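Local coordinates for hypothetical fimbrial assembly protein (Parabacteroides distasonis, PDB 3R4R), which probably forms part of the tip of a fimbrium, a cell-surface filament that mediates adhesion and biofilm formation, at residues I205-F216 with Y232-E240; T39-C47 with T138-G146. All coordinates share one frame; numbering follows the deposited sequence. Where two conformers were deposited one is given.

Contact 1. Residues I205-F216 with Y232-E240. With EDO (1,2-ethanediol), chain G.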
loop_
_atom_site.group_PDB
_atom_site.type_symbol
_atom_site.label_atom_id
_atom_site.label_comp_id
_atom_site.label_asym_id
_atom_site.label_seq_id
_atom_site.Cartn_x
_atom_site.Cartn_y
_atom_site.Cartn_z
ATOM N N ILE A 205 -3.388 -6.938 6.069
ATOM C CA ILE A 205 -4.573 -6.908 5.215
ATOM C C ILE A 205 -4.102 -6.884 3.756
ATOM O O ILE A 205 -3.339 -6.009 3.360
ATOM C CB ILE A 205 -5.480 -5.705 5.610
ATOM C CG1 ILE A 205 -4.652 -4.401 5.748
ATOM C CG2 ILE A 205 -6.169 -6.048 6.963
ATOM C CD1 ILE A 205 -5.398 -3.176 5.947
ATOM N N PHE A 206 -4.526 -7.893 2.974
ATOM C CA PHE A 206 -4.017 -8.061 1.615
ATOM C C PHE A 206 -5.105 -8.112 0.497
ATOM O O PHE A 206 -4.744 -8.401 -0.650
ATOM C CB PHE A 206 -3.238 -9.393 1.562
ATOM C CG PHE A 206 -2.141 -9.520 2.591
ATOM C CD1 PHE A 206 -0.894 -8.947 2.377
ATOM C CD2 PHE A 206 -2.336 -10.258 3.759
ATOM C CE1 PHE A 206 0.121 -9.070 3.329
ATOM C CE2 PHE A 206 -1.310 -10.393 4.698
ATOM C CZ PHE A 206 -0.099 -9.787 4.481
ATOM N N ASN A 207 -6.388 -7.826 0.793
ATOM C CA ASN A 207 -7.410 -7.929 -0.254
ATOM C C ASN A 207 -7.536 -6.601 -0.979
ATOM O O ASN A 207 -8.031 -5.630 -0.417
ATOM C CB ASN A 207 -8.765 -8.381 0.299
ATOM C CG ASN A 207 -9.797 -8.724 -0.763
ATOM O OD1 ASN A 207 -9.551 -8.663 -1.981
ATOM N ND2 ASN A 207 -10.967 -9.152 -0.315
ATOM N N THR A 208 -7.108 -6.569 -2.247
ATOM C CA THR A 208 -7.140 -5.345 -3.075
ATOM C C THR A 208 -8.528 -5.182 -3.737
ATOM O O THR A 208 -8.652 -4.435 -4.691
ATOM C CB THR A 208 -6.016 -5.373 -4.125
ATOM O OG1 THR A 208 -6.072 -4.147 -4.846
ATOM C CG2 THR A 208 -6.088 -6.568 -5.107
ATOM N N SER A 209 -9.565 -5.834 -3.181
ATOM C CA SER A 209 -10.951 -5.803 -3.660
ATOM C C SER A 209 -11.954 -5.457 -2.534
ATOM O O SER A 209 -13.112 -5.162 -2.835
ATOM C CB SER A 209 -11.343 -7.147 -4.279
ATOM O OG SER A 209 -10.497 -7.483 -5.366
ATOM N N ALA A 210 -11.535 -5.519 -1.259
ATOM C CA ALA A 210 -12.420 -5.213 -0.129
ATOM C C ALA A 210 -11.718 -4.349 0.902
ATOM O O ALA A 210 -10.524 -4.520 1.116
ATOM C CB ALA A 210 -12.900 -6.498 0.516
ATOM N N VAL A 211 -12.444 -3.399 1.515
ATOM C CA VAL A 211 -11.873 -2.487 2.513
ATOM C C VAL A 211 -11.762 -3.285 3.847
ATOM O O VAL A 211 -12.745 -3.854 4.298
ATOM C CB VAL A 211 -12.680 -1.154 2.632
ATOM C CG1 VAL A 211 -14.127 -1.370 3.056
ATOM C CG2 VAL A 211 -11.995 -0.154 3.551
ATOM N N GLU A 212 -10.538 -3.396 4.414
ATOM C CA GLU A 212 -10.269 -4.186 5.639
ATOM C C GLU A 212 -9.659 -3.335 6.775
ATOM O O GLU A 212 -9.713 -3.760 7.930
ATOM C CB GLU A 212 -9.297 -5.343 5.333
ATOM C CG GLU A 212 -9.750 -6.390 4.339
ATOM C CD GLU A 212 -8.597 -7.188 3.752
ATOM O OE1 GLU A 212 -7.821 -6.599 2.967
ATOM O OE2 GLU A 212 -8.500 -8.408 4.018
ATOM N N ASN A 213 -9.048 -2.156 6.454
ATOM C CA ASN A 213 -8.398 -1.335 7.485
ATOM C C ASN A 213 -9.422 -0.617 8.471
ATOM O O ASN A 213 -10.162 0.316 8.106
ATOM C CB ASN A 213 -7.510 -0.283 6.848
ATOM C CG ASN A 213 -6.649 0.452 7.825
ATOM O OD1 ASN A 213 -6.268 -0.087 8.855
ATOM N ND2 ASN A 213 -6.264 1.682 7.500
ATOM N N GLY A 214 -9.340 -1.039 9.737
ATOM C CA GLY A 214 -10.105 -0.511 10.862
ATOM C C GLY A 214 -9.433 0.658 11.568
ATOM O O GLY A 214 -10.100 1.403 12.297
ATOM N N ALA A 215 -8.097 0.848 11.337
ATOM C CA ALA A 215 -7.308 1.943 11.907
ATOM C C ALA A 215 -7.594 3.268 11.187
ATOM O O ALA A 215 -7.793 3.281 9.962
ATOM C CB ALA A 215 -5.838 1.613 11.821
ATOM N N PHE A 216 -7.651 4.380 11.956
ATOM C CA PHE A 216 -7.887 5.708 11.390
ATOM C C PHE A 216 -7.265 6.818 12.256
ATOM O O PHE A 216 -7.385 6.804 13.486
ATOM C CB PHE A 216 -9.407 5.999 11.204
ATOM C CG PHE A 216 -9.689 7.301 10.456
ATOM C CD1 PHE A 216 -9.761 7.326 9.066
ATOM C CD2 PHE A 216 -9.843 8.508 11.143
ATOM C CE1 PHE A 216 -9.983 8.532 8.376
ATOM C CE2 PHE A 216 -10.035 9.714 10.446
ATOM C CZ PHE A 216 -10.108 9.714 9.070
ATOM N N TYR A 232 -4.804 5.767 3.342
ATOM C CA TYR A 232 -5.003 4.390 3.702
ATOM C C TYR A 232 -6.511 4.147 3.694
ATOM O O TYR A 232 -7.257 5.118 3.851
ATOM C CB TYR A 232 -4.345 4.045 5.051
ATOM C CG TYR A 232 -2.839 4.136 5.132
ATOM C CD1 TYR A 232 -2.032 3.408 4.257
ATOM C CD2 TYR A 232 -2.222 4.737 6.224
ATOM C CE1 TYR A 232 -0.640 3.439 4.358
ATOM C CE2 TYR A 232 -0.833 4.713 6.379
ATOM C CZ TYR A 232 -0.045 4.076 5.433
ATOM O OH TYR A 232 1.319 4.075 5.554
ATOM N N GLU A 233 -6.975 2.900 3.437
ATOM C CA GLU A 233 -8.398 2.487 3.510
ATOM C C GLU A 233 -9.139 3.015 4.731
ATOM O O GLU A 233 -8.532 3.176 5.798
ATOM C CB GLU A 233 -8.527 0.957 3.582
ATOM C CG GLU A 233 -8.152 0.192 2.351
ATOM C CD GLU A 233 -8.387 -1.293 2.472
ATOM O OE1 GLU A 233 -8.277 -1.880 3.579
ATOM O OE2 GLU A 233 -8.628 -1.887 1.403
ATOM N N ILE A 234 -10.459 3.192 4.601
ATOM C CA ILE A 234 -11.332 3.650 5.669
ATOM C C ILE A 234 -12.551 2.733 5.677
ATOM O O ILE A 234 -13.364 2.833 4.756
ATOM C CB ILE A 234 -11.673 5.134 5.456
ATOM C CG1 ILE A 234 -10.378 5.990 5.337
ATOM C CG2 ILE A 234 -12.600 5.613 6.569
ATOM C CD1 ILE A 234 -10.492 7.414 4.832
ATOM N N SER A 235 -12.662 1.839 6.713
ATOM C CA SER A 235 -13.745 0.857 6.860
ATOM C C SER A 235 -15.084 1.502 7.251
ATOM O O SER A 235 -16.129 1.043 6.768
ATOM C CB SER A 235 -13.390 -0.193 7.910
ATOM O OG SER A 235 -13.208 0.379 9.194
ATOM N N ASP A 236 -15.067 2.525 8.149
ATOM C CA ASP A 236 -16.311 3.170 8.601
ATOM C C ASP A 236 -17.129 3.630 7.388
ATOM O O ASP A 236 -16.627 4.355 6.515
ATOM C CB ASP A 236 -16.028 4.346 9.555
ATOM C CG ASP A 236 -17.245 4.994 10.210
ATOM O OD1 ASP A 236 -18.367 4.474 10.040
ATOM O OD2 ASP A 236 -17.068 5.997 10.924
ATOM N N ALA A 237 -18.378 3.144 7.323
ATOM C CA ALA A 237 -19.332 3.433 6.249
ATOM C C ALA A 237 -19.893 4.863 6.356
ATOM O O ALA A 237 -20.463 5.362 5.384
ATOM C CB ALA A 237 -20.473 2.424 6.298
ATOM N N PHE A 238 -19.670 5.527 7.518
ATOM C CA PHE A 238 -20.165 6.862 7.859
ATOM C C PHE A 238 -19.058 7.944 7.661
ATOM O O PHE A 238 -19.342 9.141 7.787
ATOM C CB PHE A 238 -20.671 6.833 9.321
ATOM C CG PHE A 238 -21.499 7.983 9.860
ATOM C CD1 PHE A 238 -22.486 8.581 9.075
ATOM C CD2 PHE A 238 -21.463 8.307 11.213
ATOM C CE1 PHE A 238 -23.311 9.590 9.595
ATOM C CE2 PHE A 238 -22.297 9.307 11.739
ATOM C CZ PHE A 238 -23.214 9.944 10.924
ATOM N N LYS A 239 -17.830 7.540 7.291
ATOM C CA LYS A 239 -16.763 8.508 7.058
ATOM C C LYS A 239 -16.755 8.956 5.591
ATOM O O LYS A 239 -17.196 8.233 4.695
ATOM C CB LYS A 239 -15.382 7.991 7.462
ATOM C CG LYS A 239 -15.179 8.041 8.963
ATOM C CD LYS A 239 -13.739 7.826 9.326
ATOM C CE LYS A 239 -13.445 7.919 10.804
ATOM N NZ LYS A 239 -14.066 6.813 11.576
ATOM N N GLU A 240 -16.298 10.186 5.370
ATOM C CA GLU A 240 -16.266 10.795 4.043
ATOM C C GLU A 240 -14.961 11.488 3.756
ATOM O O GLU A 240 -14.328 12.039 4.664
ATOM C CB GLU A 240 -17.398 11.840 3.890
ATOM C CG GLU A 240 -18.817 11.298 3.984
ATOM C CD GLU A 240 -19.907 12.344 3.862
ATOM O OE1 GLU A 240 -19.694 13.486 4.333
ATOM O OE2 GLU A 240 -20.999 12.004 3.349
HETATM C C1 EDO G . -13.265 11.515 9.262
HETATM O O1 EDO G . -12.059 12.278 9.307
HETATM C C2 EDO G . -13.672 11.319 7.810
HETATM O O2 EDO G . -12.648 10.610 7.090
#
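The carboxylate of E233 is held by the backbone N-H groups of E212 and N213 in a loop-to-loop contact of the transthyretin-like C-terminal domain, where the connection between strands 191-202 and 218-219 lies against the one between strands 228-232 and 240-246. E233 OE1 accepts two backbone bonds from the same face of its carboxylate: E212 N at 2.8 Å comes from above that plane, N213 N at 3.0 Å nearly along the C-O direction. CG2 of V211 rests on E233 CB at 3.6 Å. The other oxygen, OE2, is paired with K263, which also bridges to E212 OE1 and so probably offsets two neighbouring negative charges. N213 answers in the reverse direction. With CG anti to the backbone N (chi1 -171°), its ND2 reaches E233 O at 3.2 Å and also serves S200 O, while OD1 takes A215 N in an Asx turn and K202 N at the end of strand 191-202. The tie to S235, from N and OG to N213 O, is weak. At the other end K239 crosses over F216: CE stands 3.6 Å above the centre of the ring plane, NZ makes a cation-pi contact 4.8 Å from the centroid and a salt bridge to D236, and I234 CG1 and CD1 meet the ring edge. Replacing E233 by an alanine takes away the carboxylate, which would probably leave the N-H groups of E212 and N213 without their shared acceptor and K263 without one of its two carboxylates. Two N-H groups on OE1 and a lysine on OE2 would probably stabilise the charge of E233.

Contact 2. Residues T39-C47 with T138-G146; sequences TEELTIQNC and TASLLVKIG. With SO4 (sulfate ion), chain D.
K144 reaches from the start of strand 144-152 to the short, weakly bonded helix 39-42 and the residues just after it. CB leads toward the other segment, and chi2 at 115° bends the chain so that CD packs on I44 CG1 at 4.0 Å. CE passes E41 O at 3.3 Å and T43 O at 3.5 Å. A second bend at chi4 turns NZ onto E41 O, 3.0 Å away and above the carbonyl plane; L142 O, a water and Q167 OE1 also lie within bonding distance, so four acceptors share three protons. This places the contact where strands 46-52 and 144-152, both antiparallel neighbours of strand 96-104 in what is probably the N-terminal domain of this FimA/Mfa1-family protein, are entered through irregular turns. The water accepts from L142 N and lies within bonding distance of T43 O and A139 O, linking the two segments. Q45 NE2 bonds to S140 O at 2.8 Å, almost straight at 177°, in its own amide plane but above the carbonyl plane of S140; L141 CD1 lies against the same amide. At the helix, the CA-H of E41 points at A139 O and that of S140 at E40 O.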
loop_
_atom_site.group_PDB
_atom_site.type_symbol
_atom_site.label_atom_id
_atom_site.label_comp_id
_atom_site.label_asym_id
_atom_site.label_seq_id
_atom_site.Cartn_x
_atom_site.Cartn_y
_atom_site.Cartn_z
ATOM N N THR A 39 7.425 4.899 -11.550
ATOM C CA THR A 39 8.679 4.316 -11.069
ATOM C C THR A 39 8.801 4.681 -9.607
ATOM O O THR A 39 9.150 3.793 -8.818
ATOM C CB THR A 39 9.867 4.774 -11.935
ATOM O OG1 THR A 39 9.735 4.143 -13.212
ATOM C CG2 THR A 39 11.221 4.359 -11.357
ATOM N N GLU A 40 8.417 5.925 -9.222
ATOM C CA GLU A 40 8.434 6.344 -7.810
ATOM C C GLU A 40 7.514 5.459 -6.958
ATOM O O GLU A 40 7.942 4.924 -5.943
ATOM C CB GLU A 40 8.019 7.807 -7.634
ATOM C CG GLU A 40 8.937 8.852 -8.234
ATOM C CD GLU A 40 8.322 10.240 -8.193
ATOM O OE1 GLU A 40 8.020 10.740 -7.084
ATOM O OE2 GLU A 40 8.134 10.827 -9.282
ATOM N N GLU A 41 6.280 5.262 -7.407
ATOM C CA GLU A 41 5.261 4.495 -6.693
ATOM C C GLU A 41 5.617 2.991 -6.588
ATOM O O GLU A 41 5.072 2.309 -5.721
ATOM C CB GLU A 41 3.915 4.660 -7.378
ATOM C CG GLU A 41 3.426 6.101 -7.295
ATOM C CD GLU A 41 2.127 6.431 -7.996
ATOM O OE1 GLU A 41 1.771 5.732 -8.973
ATOM O OE2 GLU A 41 1.490 7.432 -7.598
ATOM N N LEU A 42 6.546 2.505 -7.408
ATOM C CA LEU A 42 7.014 1.120 -7.399
ATOM C C LEU A 42 8.275 0.970 -6.567
ATOM O O LEU A 42 8.719 -0.158 -6.340
ATOM C CB LEU A 42 7.288 0.616 -8.831
ATOM C CG LEU A 42 6.104 0.382 -9.755
ATOM C CD1 LEU A 42 6.555 0.277 -11.222
ATOM C CD2 LEU A 42 5.295 -0.835 -9.337
ATOM N N THR A 43 8.873 2.095 -6.144
ATOM C CA THR A 43 10.146 2.120 -5.410
ATOM C C THR A 43 9.984 1.617 -3.997
ATOM O O THR A 43 9.033 1.970 -3.297
ATOM C CB THR A 43 10.739 3.549 -5.381
ATOM O OG1 THR A 43 10.996 3.928 -6.716
ATOM C CG2 THR A 43 12.053 3.654 -4.613
ATOM N N ILE A 44 10.964 0.815 -3.583
ATOM C CA ILE A 44 11.152 0.316 -2.241
ATOM C C ILE A 44 12.512 0.847 -1.791
ATOM O O ILE A 44 13.527 0.539 -2.424
ATOM C CB ILE A 44 11.008 -1.218 -2.153
ATOM C CG1 ILE A 44 9.617 -1.658 -2.596
ATOM C CG2 ILE A 44 11.335 -1.726 -0.721
ATOM C CD1 ILE A 44 9.467 -3.146 -2.733
ATOM N N GLN A 45 12.519 1.682 -0.727
ATOM C CA GLN A 45 13.736 2.282 -0.195
ATOM C C GLN A 45 14.246 1.475 0.986
ATOM O O GLN A 45 15.433 1.521 1.278
ATOM C CB GLN A 45 13.494 3.736 0.217
ATOM C CG GLN A 45 13.133 4.658 -0.943
ATOM C CD GLN A 45 13.117 6.109 -0.537
ATOM O OE1 GLN A 45 14.096 6.656 -0.026
ATOM N NE2 GLN A 45 12.043 6.798 -0.863
ATOM N N ASN A 46 13.363 0.713 1.641
ATOM C CA ASN A 46 13.651 -0.112 2.817
ATOM C C ASN A 46 12.528 -1.124 3.047
ATOM O O ASN A 46 11.419 -0.910 2.575
ATOM C CB ASN A 46 13.833 0.778 4.064
ATOM C CG ASN A 46 12.606 1.565 4.481
ATOM O OD1 ASN A 46 11.605 1.015 4.949
ATOM N ND2 ASN A 46 12.693 2.875 4.421
ATOM N N CYS A 47 12.793 -2.201 3.762
ATOM C CA CYS A 47 11.768 -3.191 4.085
ATOM C C CYS A 47 12.160 -3.962 5.336
ATOM O O CYS A 47 13.318 -3.986 5.745
ATOM C CB CYS A 47 11.491 -4.151 2.920
ATOM S SG CYS A 47 12.883 -5.222 2.457
ATOM N N THR A 138 4.805 10.757 0.261
ATOM C CA THR A 138 5.891 10.685 -0.726
ATOM C C THR A 138 5.676 9.439 -1.602
ATOM O O THR A 138 5.565 8.326 -1.087
ATOM C CB THR A 138 7.240 10.667 0.025
ATOM O OG1 THR A 138 7.293 11.801 0.907
ATOM C CG2 THR A 138 8.450 10.653 -0.906
ATOM N N ALA A 139 5.610 9.650 -2.931
ATOM C CA ALA A 139 5.397 8.621 -3.961
ATOM C C ALA A 139 6.456 7.511 -3.889
ATOM O O ALA A 139 6.112 6.339 -4.027
ATOM C CB ALA A 139 5.420 9.261 -5.344
ATOM N N SER A 140 7.719 7.882 -3.629
ATOM C CA SER A 140 8.861 6.972 -3.548
ATOM C C SER A 140 8.998 6.302 -2.136
ATOM O O SER A 140 9.860 5.445 -1.956
ATOM C CB SER A 140 10.144 7.730 -3.887
ATOM O OG SER A 140 10.264 8.905 -3.104
ATOM N N LEU A 141 8.128 6.644 -1.168
ATOM C CA LEU A 141 8.174 6.034 0.158
ATOM C C LEU A 141 6.737 5.613 0.561
ATOM O O LEU A 141 6.272 5.908 1.650
ATOM C CB LEU A 141 8.824 6.977 1.189
ATOM C CG LEU A 141 9.286 6.346 2.529
ATOM C CD1 LEU A 141 10.517 5.441 2.341
ATOM C CD2 LEU A 141 9.618 7.424 3.544
ATOM N N LEU A 142 6.038 4.931 -0.345
ATOM C CA LEU A 142 4.695 4.378 -0.117
ATOM C C LEU A 142 4.820 2.956 0.435
ATOM O O LEU A 142 5.610 2.166 -0.085
ATOM C CB LEU A 142 3.837 4.396 -1.394
ATOM C CG LEU A 142 3.421 5.774 -1.941
ATOM C CD1 LEU A 142 2.831 5.650 -3.354
ATOM C CD2 LEU A 142 2.536 6.554 -0.957
ATOM N N VAL A 143 4.059 2.633 1.482
ATOM C CA VAL A 143 4.167 1.351 2.150
ATOM C C VAL A 143 3.459 0.281 1.306
ATOM O O VAL A 143 2.328 0.482 0.830
ATOM C CB VAL A 143 3.613 1.398 3.617
ATOM C CG1 VAL A 143 3.593 0.018 4.265
ATOM C CG2 VAL A 143 4.420 2.373 4.476
ATOM N N LYS A 144 4.160 -0.870 1.145
ATOM C CA LYS A 144 3.692 -2.076 0.454
ATOM C C LYS A 144 3.820 -3.268 1.397
ATOM O O LYS A 144 4.714 -3.280 2.245
ATOM C CB LYS A 144 4.446 -2.331 -0.864
ATOM C CG LYS A 144 4.407 -1.202 -1.896
ATOM C CD LYS A 144 5.815 -0.651 -2.110
ATOM C CE LYS A 144 5.914 0.414 -3.192
ATOM N NZ LYS A 144 5.236 1.691 -2.822
ATOM N N ILE A 145 2.905 -4.241 1.305
ATOM C CA ILE A 145 2.951 -5.414 2.191
ATOM C C ILE A 145 2.619 -6.691 1.366
ATOM O O ILE A 145 1.849 -6.637 0.424
ATOM C CB ILE A 145 2.006 -5.275 3.446
ATOM C CG1 ILE A 145 0.506 -5.158 3.039
ATOM C CG2 ILE A 145 2.422 -4.111 4.384
ATOM C CD1 ILE A 145 -0.461 -5.277 4.206
ATOM N N GLY A 146 3.217 -7.813 1.745
ATOM C CA GLY A 146 2.992 -9.095 1.087
ATOM C C GLY A 146 3.301 -10.277 1.979
ATOM O O GLY A 146 4.071 -10.142 2.925
HETATM S S SO4 D . 7.634 6.661 -14.891
HETATM O O1 SO4 D . 7.092 5.366 -14.453
HETATM O O2 SO4 D . 7.595 7.620 -13.778
HETATM O O3 SO4 D . 9.025 6.492 -15.337
HETATM O O4 SO4 D . 6.818 7.163 -16.001
HETATM O O HOH W 1 6.952 3.832 -3.114
#

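How the contacts relate
The centres of contacts 1 and 2 lie about 20 Å apart, and contact 2 closes before contact 1 opens along the chain. Contact 2 gathers the entries to strands 46-52 and 144-152, whereas contact 1 ties two loops of the C-terminal domain, around strands 191-202 and 240-246. They meet directly: the ring of F206 and O of I205 pack on I145 and G146 in strand 144-152, and Y232 OH approaches V143. Strand 161-179 pairs with both 144-152 and 228-232, the latter leading into residues 232-240, so it runs between the two. The pair is consistent with a junction where the N-terminal strands pack against the C-terminal domain.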